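Local coordinates for LPXTG cell wall surface protein (Streptococcus gordonii, PDB 4IGB) that is a peptidoglycan-anchored surface protein of a streptococcus, here its N-terminal N1 and N2 domains, and probably acts as an adhesin in binding to host surfaces, at residues Leu74-Ser79 / Ser134-Phe139; Leu192-Thr197 / Phe283-Glu288; Asn215-Val220 / Gln233-Asp238; Thr312-Phe317 / Ile390-Thr395. All coordinates share one frame; numbering follows the deposited sequence.

Contact 1: residues Leu74-Ser79 / Ser134-Phe139; sequences LKVDKS and STVEFF
L74 pairs with V136 in this antiparallel strand pairing, which joins strands 68-75 and 135-142 in a six-stranded sheet of the N1 domain. The two form a hydrogen-bonded pair: L74 N donates to V136 O at 2.8 Å, and V136 N returns a bond to L74 O. The same L74 O lies 3.2 Å from T135 CA, a CA-H...O contact. The L74 side chain crosses that of F138 at about a right angle. With chi1 -76° L74 CG lies beside its own backbone N and meets the F138 ring obliquely, 3.5 Å from F138 CD2; L74 CD1 and CD2 also come near the ring. V114 and F86 of strands 103-118 and 84-100 also touch L74, while F111 meets F138 edge-to-face. F138 and F139 are both set against F72, a classic beta bulge in strand 135-142. K75 faces T135 as a non-hydrogen-bonded pair; their side chains run side by side on the face away from L74, and K75 CG just reaches T135 CG2. At V76 the regular strand has ended, yet V76 N still bonds to S134 O, and water 1 donates to both V76 O and S134 O. V76 CG1 packs 3.7 Å from V136 CG2, beside L116 and F170. D77 OD1 then accepts from S79 N in an Asx turn. K78 CD lies 4.2 Å from S134 CA; beyond it the chain bends at chi3 and chi4, and K78 NZ donates to the carbonyl oxygens of M128, S130 and K133.

Contact 2: residues Leu192-Thr197 / Phe283-Glu288; sequences LVMKPT and FGLYIE. With SO4 (sulfate ion), chain J.
V193 and Y286 meet at the tight part of this contact, where two backbone bonds join them. V193 N donates to Y286 O at 2.8 Å, from above the carbonyl plane, and Y286 N donates to V193 O at 3.0 Å. Their side chains cross at about a right angle, CB to CB, while V193 O lies at the edge of the tyrosine ring, 3.5 Å from Y286 CD2. On the buried flank L192 CD1 packs against L285 CB, and M194 CG runs beside L285 CD2. The M194 chain turns at its third torsion (chi3 75°), placing CE 4.0 Å from F283 CD1. The side chains of A178, M269 and F271 from strands 170-182 and 268-274 touch this apolar group. The pairing is a single antiparallel bridge between the edge strand 193-194 of a five-stranded mixed sheet and strand 280-287 of a six-stranded antiparallel sheet, so it ties two sheets of the N1 domain together. Beyond it the backbones are linked through water. Water 2 links K195 N to G284 O, and water 3 joins G284 N, K195 O and the Y286 hydroxyl. K195 crosses the tyrosine obliquely, its CE 3.7 Å from Y286 OH. At this looser side lies a sulfate, probably from the crystallisation liquor. Its O2 is modelled implausibly close to Y286 OH, a doubtful detail, and the bond from K195 NZ to its O1 is weak at 3.5 Å, the stronger partner of that amine being N255 OD1. Back beside the bridge V193 CG2 lies 3.8 Å from E288 OE2, which forms a salt bridge with R263 NE.

Contact 3: residues Asn215-Val220 / Gln233-Asp238; sequences NYQNDV and QEEASD
The Y216 ring meets Q233 and E235 through CE2, 3.9 Å from Q233 NE2 and 4.1 Å from E235 OE2. The carboxylate oxygen lies at the ring edge, near its plane, while the Q233 amide plane stands at 90° to the ring. Q233 NE2 donates to E235 OE2 at 2.7 Å, a bond nearly in the amide plane that ties together the two side chains facing the tyrosine. Q217 crosses E235 from the next helical position: a chi2 of 97° bends Q217 at CD, and its NE2 ends 3.4 Å from E235 OE1. Two waters also bridge Q217 and A236: water 4 donates to Q217 OE1 and A236 O, and water 5 accepts from Q217 NE2 and donates to A236 O. The direct backbone link is N215 N to D238 O, 2.9 Å and nearly straight at 169°. N215 takes the N-cap position of the short helix 216-219, without a side-chain capping bond. This helix joins strand 210-214 of the eight-stranded sheet to strand 220-226 of the five-stranded one, and packs beside edge strand 232-235; E16 of strand 14-19 accepts from both Y216 OH and Q233 NE2, and W242 of strand 239-243 meets Y216 edge-to-face.

Contact 4: residues Thr312-Phe317 / Ile390-Thr395; sequences TYKATF and IITYKT
I390 begins the second segment of this antiparallel pair, its side chain lying beside that of T316 and pointing the same way. I390 CG2 stands anti to the backbone N and meets K314 CE at 3.8 Å on the same face. I391 pairs with A315 through two backbone bonds, I391 N to A315 O and A315 N to I391 O, each 2.8 Å long. On the opposite face I391 CD1 packs obliquely against F317 CE2 at 3.7 Å, while I391 CG2 lies over one face of the Y393 ring, offset toward its rim. T392 returns to the side of I390; its CG2 meets T312 CG2 at 3.7 Å. Y393 repeats the two-bond pairing with Y313, where Y393 N to Y313 O is 2.7 Å; Y313 O and A315 CB lie at its ring edge, near its plane. T395 closes the run: water 6 donates to T395 O and bonds T312 OG1, while T395 OG1 is hydrogen-bonded to V311 O. Strands 310-317 and 389-397, whose paired segments run 167° apart in direction, are neighbours in the mixed sheet of the N2 domain. Strand 295-304 flanks the first and 343-352 the second, and the face with Y313, F317, I391 and Y393 packs on strands 333-338 and 409-417.

In the fold
Contacts 1, 2 and 3 lie in the N1 domain and contact 4 in N2, so the set spans the elongated two-domain chain. Contacts 1 and 2 share the six-stranded sheet: strand 135-142 of contact 1 and strand 280-287 of contact 2 both flank strand 149-153, yet their centres are 28 Å apart. Contact 3 falls within the chain between the segments of contact 2, its centre 18 Å from that of contact 2. Contact 4 lies across the chain's centre from contact 1, with centres 60 Å apart. The sodium ion, held by D198, D200 and T248, belongs to N1; the P196 side chain of contact 2 is about 13 Å from it.

Contact 1: residues Leu74-Ser79 / Ser134-Phe139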
# COMPACT_ATOMS: atom_id res chain seq x y z
N LEU B 74 -26.17 5.56 -2.35
CA LEU B 74 -26.93 4.36 -2.62
C LEU B 74 -28.43 4.64 -2.47
O LEU B 74 -28.87 5.17 -1.46
CB LEU B 74 -26.51 3.25 -1.64
CG LEU B 74 -25.17 2.59 -1.94
CD1 LEU B 74 -24.68 1.78 -0.75
CD2 LEU B 74 -25.28 1.72 -3.20
N LYS B 75 -29.20 4.30 -3.50
CA LYS B 75 -30.66 4.45 -3.46
C LYS B 75 -31.32 3.40 -2.56
O LYS B 75 -31.22 2.20 -2.83
CB LYS B 75 -31.23 4.30 -4.87
CG LYS B 75 -30.64 5.28 -5.86
CD LYS B 75 -30.97 4.89 -7.30
CE LYS B 75 -30.40 5.92 -8.27
NZ LYS B 75 -30.42 5.44 -9.68
N VAL B 76 -32.00 3.84 -1.51
CA VAL B 76 -32.63 2.89 -0.60
C VAL B 76 -34.10 2.63 -0.95
O VAL B 76 -34.74 3.42 -1.64
CB VAL B 76 -32.50 3.32 0.88
CG1 VAL B 76 -31.04 3.48 1.23
CG2 VAL B 76 -33.23 4.61 1.13
N ASP B 77 -34.61 1.49 -0.51
CA ASP B 77 -36.04 1.24 -0.59
C ASP B 77 -36.66 1.90 0.63
O ASP B 77 -36.49 1.43 1.75
CB ASP B 77 -36.34 -0.26 -0.60
CG ASP B 77 -37.80 -0.56 -0.89
OD1 ASP B 77 -38.67 0.25 -0.52
OD2 ASP B 77 -38.07 -1.62 -1.50
N LYS B 78 -37.35 3.02 0.43
CA LYS B 78 -37.86 3.81 1.54
C LYS B 78 -38.98 3.09 2.30
O LYS B 78 -39.34 3.48 3.41
CB LYS B 78 -38.33 5.18 1.06
CG LYS B 78 -37.21 6.08 0.57
CD LYS B 78 -37.72 7.17 -0.39
CE LYS B 78 -38.79 8.04 0.27
NZ LYS B 78 -38.25 8.77 1.45
N SER B 79 -39.51 2.03 1.70
CA SER B 79 -40.61 1.30 2.33
C SER B 79 -40.11 0.21 3.24
O SER B 79 -40.89 -0.42 3.95
CB SER B 79 -41.53 0.69 1.27
OG SER B 79 -40.97 -0.51 0.75
N SER B 134 -33.83 10.17 -0.35
CA SER B 134 -33.95 8.88 -1.03
C SER B 134 -32.65 8.07 -1.12
O SER B 134 -32.67 6.92 -1.54
CB SER B 134 -34.50 9.07 -2.45
OG SER B 134 -33.58 9.81 -3.24
N THR B 135 -31.53 8.67 -0.73
CA THR B 135 -30.26 7.95 -0.83
C THR B 135 -29.46 8.02 0.46
O THR B 135 -29.78 8.79 1.37
CB THR B 135 -29.40 8.47 -1.99
OG1 THR B 135 -28.91 9.77 -1.68
CG2 THR B 135 -30.20 8.52 -3.29
N VAL B 136 -28.41 7.20 0.53
CA VAL B 136 -27.52 7.19 1.68
C VAL B 136 -26.08 7.31 1.18
O VAL B 136 -25.70 6.69 0.19
CB VAL B 136 -27.71 5.91 2.54
CG1 VAL B 136 -26.62 5.79 3.58
CG2 VAL B 136 -29.09 5.90 3.20
N GLU B 137 -25.30 8.14 1.86
CA GLU B 137 -23.90 8.38 1.50
C GLU B 137 -23.05 7.13 1.76
O GLU B 137 -23.24 6.45 2.76
CB GLU B 137 -23.38 9.55 2.33
CG GLU B 137 -21.95 9.97 2.03
CD GLU B 137 -21.83 10.76 0.73
OE1 GLU B 137 -22.79 11.47 0.35
OE2 GLU B 137 -20.76 10.67 0.09
N PHE B 138 -22.10 6.84 0.87
CA PHE B 138 -21.11 5.82 1.22
C PHE B 138 -19.67 6.12 0.80
O PHE B 138 -18.74 5.59 1.39
CB PHE B 138 -21.53 4.41 0.75
CG PHE B 138 -21.36 4.17 -0.72
CD1 PHE B 138 -20.25 3.49 -1.20
CD2 PHE B 138 -22.32 4.60 -1.64
CE1 PHE B 138 -20.09 3.25 -2.55
CE2 PHE B 138 -22.17 4.37 -2.99
CZ PHE B 138 -21.06 3.69 -3.45
N PHE B 139 -19.49 6.99 -0.19
CA PHE B 139 -18.17 7.16 -0.79
C PHE B 139 -18.03 8.46 -1.57
O PHE B 139 -18.94 8.86 -2.29
CB PHE B 139 -17.88 5.96 -1.72
CG PHE B 139 -16.58 6.06 -2.46
CD1 PHE B 139 -15.37 5.86 -1.81
CD2 PHE B 139 -16.56 6.33 -3.83
CE1 PHE B 139 -14.16 5.92 -2.50
CE2 PHE B 139 -15.35 6.39 -4.52
CZ PHE B 139 -14.16 6.20 -3.86
O HOH W 1 -34.57 5.54 -3.20

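Contact 2: residues Leu192-Thr197 / Phe283-Glu288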
# COMPACT_ATOMS: atom_id res chain seq x y z
N LEU B 192 1.25 -3.11 -0.97
CA LEU B 192 0.32 -2.03 -0.71
C LEU B 192 0.37 -1.63 0.75
O LEU B 192 0.31 -2.47 1.62
CB LEU B 192 -1.11 -2.45 -1.04
CG LEU B 192 -2.14 -1.40 -0.68
CD1 LEU B 192 -1.92 -0.12 -1.50
CD2 LEU B 192 -3.56 -1.95 -0.87
N VAL B 193 0.45 -0.33 1.01
CA VAL B 193 0.35 0.18 2.37
C VAL B 193 -0.90 1.03 2.54
O VAL B 193 -1.27 1.82 1.66
CB VAL B 193 1.60 0.98 2.78
CG1 VAL B 193 1.37 1.72 4.10
CG2 VAL B 193 2.80 0.06 2.85
N MET B 194 -1.57 0.84 3.67
CA MET B 194 -2.69 1.69 4.04
C MET B 194 -2.42 2.31 5.40
O MET B 194 -1.77 1.71 6.25
CB MET B 194 -3.99 0.91 4.05
CG MET B 194 -4.50 0.56 2.64
SD MET B 194 -6.22 -0.01 2.61
CE MET B 194 -7.09 1.54 2.87
N LYS B 195 -2.93 3.52 5.60
CA LYS B 195 -2.72 4.21 6.87
C LYS B 195 -4.01 4.88 7.35
O LYS B 195 -4.20 6.07 7.16
CB LYS B 195 -1.59 5.24 6.73
CG LYS B 195 -1.28 6.00 8.02
CD LYS B 195 -0.14 6.99 7.82
CE LYS B 195 -0.50 8.07 6.83
NZ LYS B 195 -1.65 8.86 7.30
N PRO B 196 -4.90 4.10 7.98
CA PRO B 196 -6.14 4.70 8.48
C PRO B 196 -5.79 5.72 9.55
O PRO B 196 -4.89 5.46 10.35
CB PRO B 196 -6.86 3.53 9.15
CG PRO B 196 -6.10 2.30 8.78
CD PRO B 196 -4.72 2.71 8.42
N THR B 197 -6.48 6.85 9.59
CA THR B 197 -6.26 7.84 10.64
C THR B 197 -7.58 8.33 11.21
O THR B 197 -8.63 8.17 10.60
CB THR B 197 -5.49 9.07 10.12
OG1 THR B 197 -6.28 9.72 9.13
CG2 THR B 197 -4.16 8.66 9.51
N PHE B 283 -8.89 8.14 3.21
CA PHE B 283 -7.84 7.18 2.93
C PHE B 283 -7.04 7.55 1.70
O PHE B 283 -7.59 8.02 0.70
CB PHE B 283 -8.43 5.79 2.68
CG PHE B 283 -9.31 5.30 3.78
CD1 PHE B 283 -8.79 4.57 4.83
CD2 PHE B 283 -10.67 5.57 3.76
CE1 PHE B 283 -9.60 4.11 5.85
CE2 PHE B 283 -11.50 5.11 4.77
CZ PHE B 283 -10.97 4.38 5.82
N GLY B 284 -5.74 7.27 1.75
CA GLY B 284 -4.92 7.26 0.56
C GLY B 284 -4.38 5.87 0.35
O GLY B 284 -4.63 4.98 1.16
N LEU B 285 -3.64 5.65 -0.73
CA LEU B 285 -2.94 4.38 -0.89
C LEU B 285 -1.46 4.67 -1.02
O LEU B 285 -1.07 5.66 -1.63
CB LEU B 285 -3.45 3.61 -2.11
CG LEU B 285 -4.94 3.28 -2.16
CD1 LEU B 285 -5.25 2.59 -3.48
CD2 LEU B 285 -5.33 2.40 -0.99
N TYR B 286 -0.64 3.82 -0.43
CA TYR B 286 0.78 4.12 -0.33
C TYR B 286 1.65 2.92 -0.68
O TYR B 286 1.17 1.78 -0.76
CB TYR B 286 1.13 4.53 1.10
CG TYR B 286 0.25 5.59 1.73
CD1 TYR B 286 0.70 6.90 1.85
CD2 TYR B 286 -1.00 5.27 2.25
CE1 TYR B 286 -0.09 7.88 2.44
CE2 TYR B 286 -1.80 6.25 2.86
CZ TYR B 286 -1.33 7.55 2.94
OH TYR B 286 -2.12 8.51 3.54
N ILE B 287 2.93 3.20 -0.89
CA ILE B 287 3.97 2.19 -0.77
C ILE B 287 5.15 2.81 -0.06
O ILE B 287 5.32 4.05 -0.04
CB ILE B 287 4.47 1.65 -2.13
CG1 ILE B 287 5.02 2.80 -2.99
CG2 ILE B 287 3.38 0.88 -2.86
CD1 ILE B 287 5.77 2.33 -4.23
N GLU B 288 5.98 1.96 0.52
CA GLU B 288 7.21 2.41 1.14
C GLU B 288 8.23 2.74 0.06
O GLU B 288 8.06 2.34 -1.09
CB GLU B 288 7.71 1.34 2.11
CG GLU B 288 6.72 1.12 3.25
CD GLU B 288 6.84 -0.25 3.90
OE1 GLU B 288 7.50 -0.32 4.96
OE2 GLU B 288 6.29 -1.24 3.35
S SO4 J . -0.54 11.64 4.44
O1 SO4 J . -0.45 11.81 5.89
O2 SO4 J . -1.66 10.77 4.12
O3 SO4 J . 0.71 11.06 3.96
O4 SO4 J . -0.78 12.94 3.80
O HOH W 2 -4.89 4.62 3.98
O HOH W 3 -4.54 7.65 4.41

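Contact 3: residues Asn215-Val220 / Gln233-Asp238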
# COMPACT_ATOMS: atom_id res chain seq x y z
N ASN B 215 -9.20 -11.34 6.79
CA ASN B 215 -8.09 -12.27 6.62
C ASN B 215 -6.77 -11.60 7.05
O ASN B 215 -5.69 -11.82 6.48
CB ASN B 215 -8.04 -12.70 5.15
CG ASN B 215 -7.44 -14.07 4.95
OD1 ASN B 215 -6.96 -14.39 3.85
ND2 ASN B 215 -7.46 -14.89 5.99
N TYR B 216 -6.87 -10.79 8.09
CA TYR B 216 -5.77 -9.94 8.54
C TYR B 216 -4.41 -10.64 8.67
O TYR B 216 -3.44 -10.22 8.03
CB TYR B 216 -6.16 -9.28 9.86
CG TYR B 216 -5.06 -8.55 10.60
CD1 TYR B 216 -4.30 -7.58 9.97
CD2 TYR B 216 -4.83 -8.80 11.95
CE1 TYR B 216 -3.30 -6.89 10.66
CE2 TYR B 216 -3.85 -8.12 12.65
CZ TYR B 216 -3.09 -7.17 12.00
OH TYR B 216 -2.12 -6.49 12.70
N GLN B 217 -4.34 -11.69 9.48
CA GLN B 217 -3.07 -12.34 9.79
C GLN B 217 -2.53 -13.10 8.58
O GLN B 217 -1.32 -13.31 8.46
CB GLN B 217 -3.20 -13.27 11.01
CG GLN B 217 -3.50 -12.58 12.33
CD GLN B 217 -4.99 -12.58 12.68
OE1 GLN B 217 -5.86 -12.57 11.80
NE2 GLN B 217 -5.29 -12.62 13.98
N ASN B 218 -3.41 -13.52 7.68
CA ASN B 218 -2.97 -14.15 6.43
C ASN B 218 -2.54 -13.15 5.35
O ASN B 218 -1.80 -13.50 4.45
CB ASN B 218 -4.05 -15.07 5.86
CG ASN B 218 -4.19 -16.37 6.66
OD1 ASN B 218 -5.30 -16.89 6.82
ND2 ASN B 218 -3.07 -16.89 7.15
N ASP B 219 -3.01 -11.91 5.44
CA ASP B 219 -2.84 -10.95 4.33
C ASP B 219 -1.89 -9.79 4.60
O ASP B 219 -1.47 -9.10 3.67
CB ASP B 219 -4.19 -10.37 3.91
CG ASP B 219 -5.04 -11.36 3.13
OD1 ASP B 219 -4.56 -12.47 2.85
OD2 ASP B 219 -6.19 -11.01 2.79
N VAL B 220 -1.59 -9.56 5.88
CA VAL B 220 -0.76 -8.43 6.25
C VAL B 220 0.61 -8.90 6.75
O VAL B 220 0.71 -9.85 7.55
CB VAL B 220 -1.48 -7.51 7.27
CG1 VAL B 220 -0.55 -6.45 7.81
CG2 VAL B 220 -2.67 -6.86 6.61
N GLN B 233 -7.99 -3.18 19.43
CA GLN B 233 -7.75 -4.11 18.34
C GLN B 233 -8.47 -5.41 18.64
O GLN B 233 -8.21 -6.08 19.63
CB GLN B 233 -6.26 -4.38 18.10
CG GLN B 233 -6.04 -5.43 17.01
CD GLN B 233 -4.59 -5.56 16.60
OE1 GLN B 233 -3.85 -4.57 16.53
NE2 GLN B 233 -4.16 -6.80 16.35
N GLU B 234 -9.39 -5.76 17.77
CA GLU B 234 -10.26 -6.87 18.04
C GLU B 234 -10.12 -7.89 16.94
O GLU B 234 -10.48 -7.63 15.80
CB GLU B 234 -11.69 -6.35 18.11
CG GLU B 234 -12.74 -7.42 18.05
CD GLU B 234 -14.11 -6.81 18.19
OE1 GLU B 234 -14.41 -6.30 19.29
OE2 GLU B 234 -14.87 -6.82 17.19
N GLU B 235 -9.59 -9.06 17.29
CA GLU B 235 -9.35 -10.11 16.31
C GLU B 235 -10.43 -11.18 16.33
O GLU B 235 -10.55 -11.95 17.30
CB GLU B 235 -7.97 -10.73 16.53
CG GLU B 235 -6.84 -9.81 16.10
CD GLU B 235 -5.49 -10.25 16.62
OE1 GLU B 235 -5.38 -11.38 17.14
OE2 GLU B 235 -4.54 -9.45 16.50
N ALA B 236 -11.22 -11.23 15.26
CA ALA B 236 -12.18 -12.30 15.07
C ALA B 236 -11.58 -13.27 14.06
O ALA B 236 -10.50 -13.03 13.52
CB ALA B 236 -13.52 -11.74 14.58
N SER B 237 -12.26 -14.38 13.81
CA SER B 237 -11.68 -15.40 12.94
C SER B 237 -11.54 -14.93 11.49
O SER B 237 -10.61 -15.31 10.79
CB SER B 237 -12.50 -16.68 12.99
OG SER B 237 -13.83 -16.38 12.63
N ASP B 238 -12.46 -14.08 11.04
CA ASP B 238 -12.48 -13.66 9.63
C ASP B 238 -11.86 -12.29 9.37
O ASP B 238 -11.71 -11.90 8.21
CB ASP B 238 -13.92 -13.61 9.13
CG ASP B 238 -14.72 -12.53 9.84
OD1 ASP B 238 -14.92 -12.67 11.06
OD2 ASP B 238 -15.14 -11.56 9.17
O HOH W 4 -8.36 -11.69 11.81
O HOH W 5 -8.13 -13.94 14.38

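Contact 4: residues Thr312-Phe317 / Ile390-Thr395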
# COMPACT_ATOMS: atom_id res chain seq x y z
N THR B 312 32.29 -7.92 -15.04
CA THR B 312 32.23 -7.58 -13.63
C THR B 312 31.05 -6.66 -13.38
O THR B 312 30.91 -5.64 -14.06
CB THR B 312 33.52 -6.85 -13.21
OG1 THR B 312 34.64 -7.66 -13.57
CG2 THR B 312 33.54 -6.61 -11.71
N TYR B 313 30.23 -7.02 -12.41
CA TYR B 313 29.05 -6.24 -12.07
C TYR B 313 29.24 -5.51 -10.75
O TYR B 313 29.62 -6.10 -9.75
CB TYR B 313 27.83 -7.16 -11.99
CG TYR B 313 27.44 -7.81 -13.31
CD1 TYR B 313 26.86 -7.06 -14.33
CD2 TYR B 313 27.66 -9.16 -13.54
CE1 TYR B 313 26.51 -7.64 -15.55
CE2 TYR B 313 27.30 -9.76 -14.76
CZ TYR B 313 26.73 -8.99 -15.75
OH TYR B 313 26.37 -9.56 -16.95
N LYS B 314 28.99 -4.21 -10.76
CA LYS B 314 29.03 -3.42 -9.53
C LYS B 314 27.63 -2.96 -9.22
O LYS B 314 27.00 -2.26 -10.02
CB LYS B 314 29.95 -2.21 -9.69
CG LYS B 314 30.19 -1.43 -8.39
CD LYS B 314 31.11 -0.23 -8.64
CE LYS B 314 31.32 0.61 -7.39
NZ LYS B 314 32.05 1.89 -7.68
N ALA B 315 27.14 -3.34 -8.06
CA ALA B 315 25.81 -2.94 -7.64
C ALA B 315 25.85 -2.14 -6.36
O ALA B 315 26.44 -2.56 -5.36
CB ALA B 315 24.91 -4.16 -7.48
N THR B 316 25.21 -0.98 -6.39
CA THR B 316 25.16 -0.11 -5.23
C THR B 316 23.75 -0.05 -4.67
O THR B 316 22.82 0.36 -5.36
CB THR B 316 25.60 1.28 -5.62
OG1 THR B 316 26.92 1.20 -6.18
CG2 THR B 316 25.58 2.22 -4.42
N PHE B 317 23.59 -0.46 -3.42
CA PHE B 317 22.25 -0.55 -2.84
C PHE B 317 22.04 0.53 -1.80
O PHE B 317 22.74 0.56 -0.79
CB PHE B 317 22.04 -1.94 -2.22
CG PHE B 317 22.22 -3.07 -3.19
CD1 PHE B 317 21.14 -3.58 -3.89
CD2 PHE B 317 23.47 -3.63 -3.41
CE1 PHE B 317 21.30 -4.62 -4.81
CE2 PHE B 317 23.64 -4.67 -4.32
CZ PHE B 317 22.55 -5.16 -5.02
N ILE B 390 27.66 -1.99 -1.30
CA ILE B 390 28.18 -2.12 -2.65
C ILE B 390 28.64 -3.54 -2.86
O ILE B 390 29.52 -4.02 -2.14
CB ILE B 390 29.41 -1.22 -2.88
CG1 ILE B 390 29.21 0.17 -2.26
CG2 ILE B 390 29.76 -1.14 -4.35
CD1 ILE B 390 28.02 0.88 -2.77
N ILE B 391 28.08 -4.22 -3.85
CA ILE B 391 28.49 -5.59 -4.11
C ILE B 391 29.11 -5.68 -5.49
O ILE B 391 28.49 -5.27 -6.48
CB ILE B 391 27.33 -6.58 -4.02
CG1 ILE B 391 26.62 -6.45 -2.67
CG2 ILE B 391 27.81 -7.99 -4.29
CD1 ILE B 391 25.43 -7.33 -2.55
N THR B 392 30.32 -6.22 -5.54
CA THR B 392 31.00 -6.38 -6.82
C THR B 392 31.10 -7.86 -7.18
O THR B 392 31.72 -8.64 -6.46
CB THR B 392 32.39 -5.72 -6.76
OG1 THR B 392 32.22 -4.36 -6.35
CG2 THR B 392 33.06 -5.76 -8.12
N TYR B 393 30.49 -8.25 -8.30
CA TYR B 393 30.46 -9.64 -8.73
C TYR B 393 31.41 -9.87 -9.89
O TYR B 393 31.28 -9.24 -10.94
CB TYR B 393 29.06 -10.04 -9.20
CG TYR B 393 27.91 -9.72 -8.25
CD1 TYR B 393 27.42 -10.68 -7.39
CD2 TYR B 393 27.29 -8.47 -8.27
CE1 TYR B 393 26.35 -10.41 -6.55
CE2 TYR B 393 26.21 -8.20 -7.43
CZ TYR B 393 25.75 -9.17 -6.58
OH TYR B 393 24.68 -8.91 -5.75
N LYS B 394 32.35 -10.78 -9.70
CA LYS B 394 33.23 -11.18 -10.78
C LYS B 394 32.65 -12.41 -11.48
O LYS B 394 32.38 -13.42 -10.84
CB LYS B 394 34.63 -11.50 -10.23
CG LYS B 394 35.40 -10.29 -9.73
CD LYS B 394 36.78 -10.70 -9.22
CE LYS B 394 37.63 -9.49 -8.85
NZ LYS B 394 38.95 -9.87 -8.27
N THR B 395 32.45 -12.30 -12.79
CA THR B 395 32.07 -13.46 -13.60
C THR B 395 32.97 -13.53 -14.83
O THR B 395 33.76 -12.62 -15.09
CB THR B 395 30.61 -13.38 -14.08
OG1 THR B 395 30.49 -12.38 -15.10
CG2 THR B 395 29.66 -13.06 -12.95
O HOH W 6 35.00 -10.57 -13.67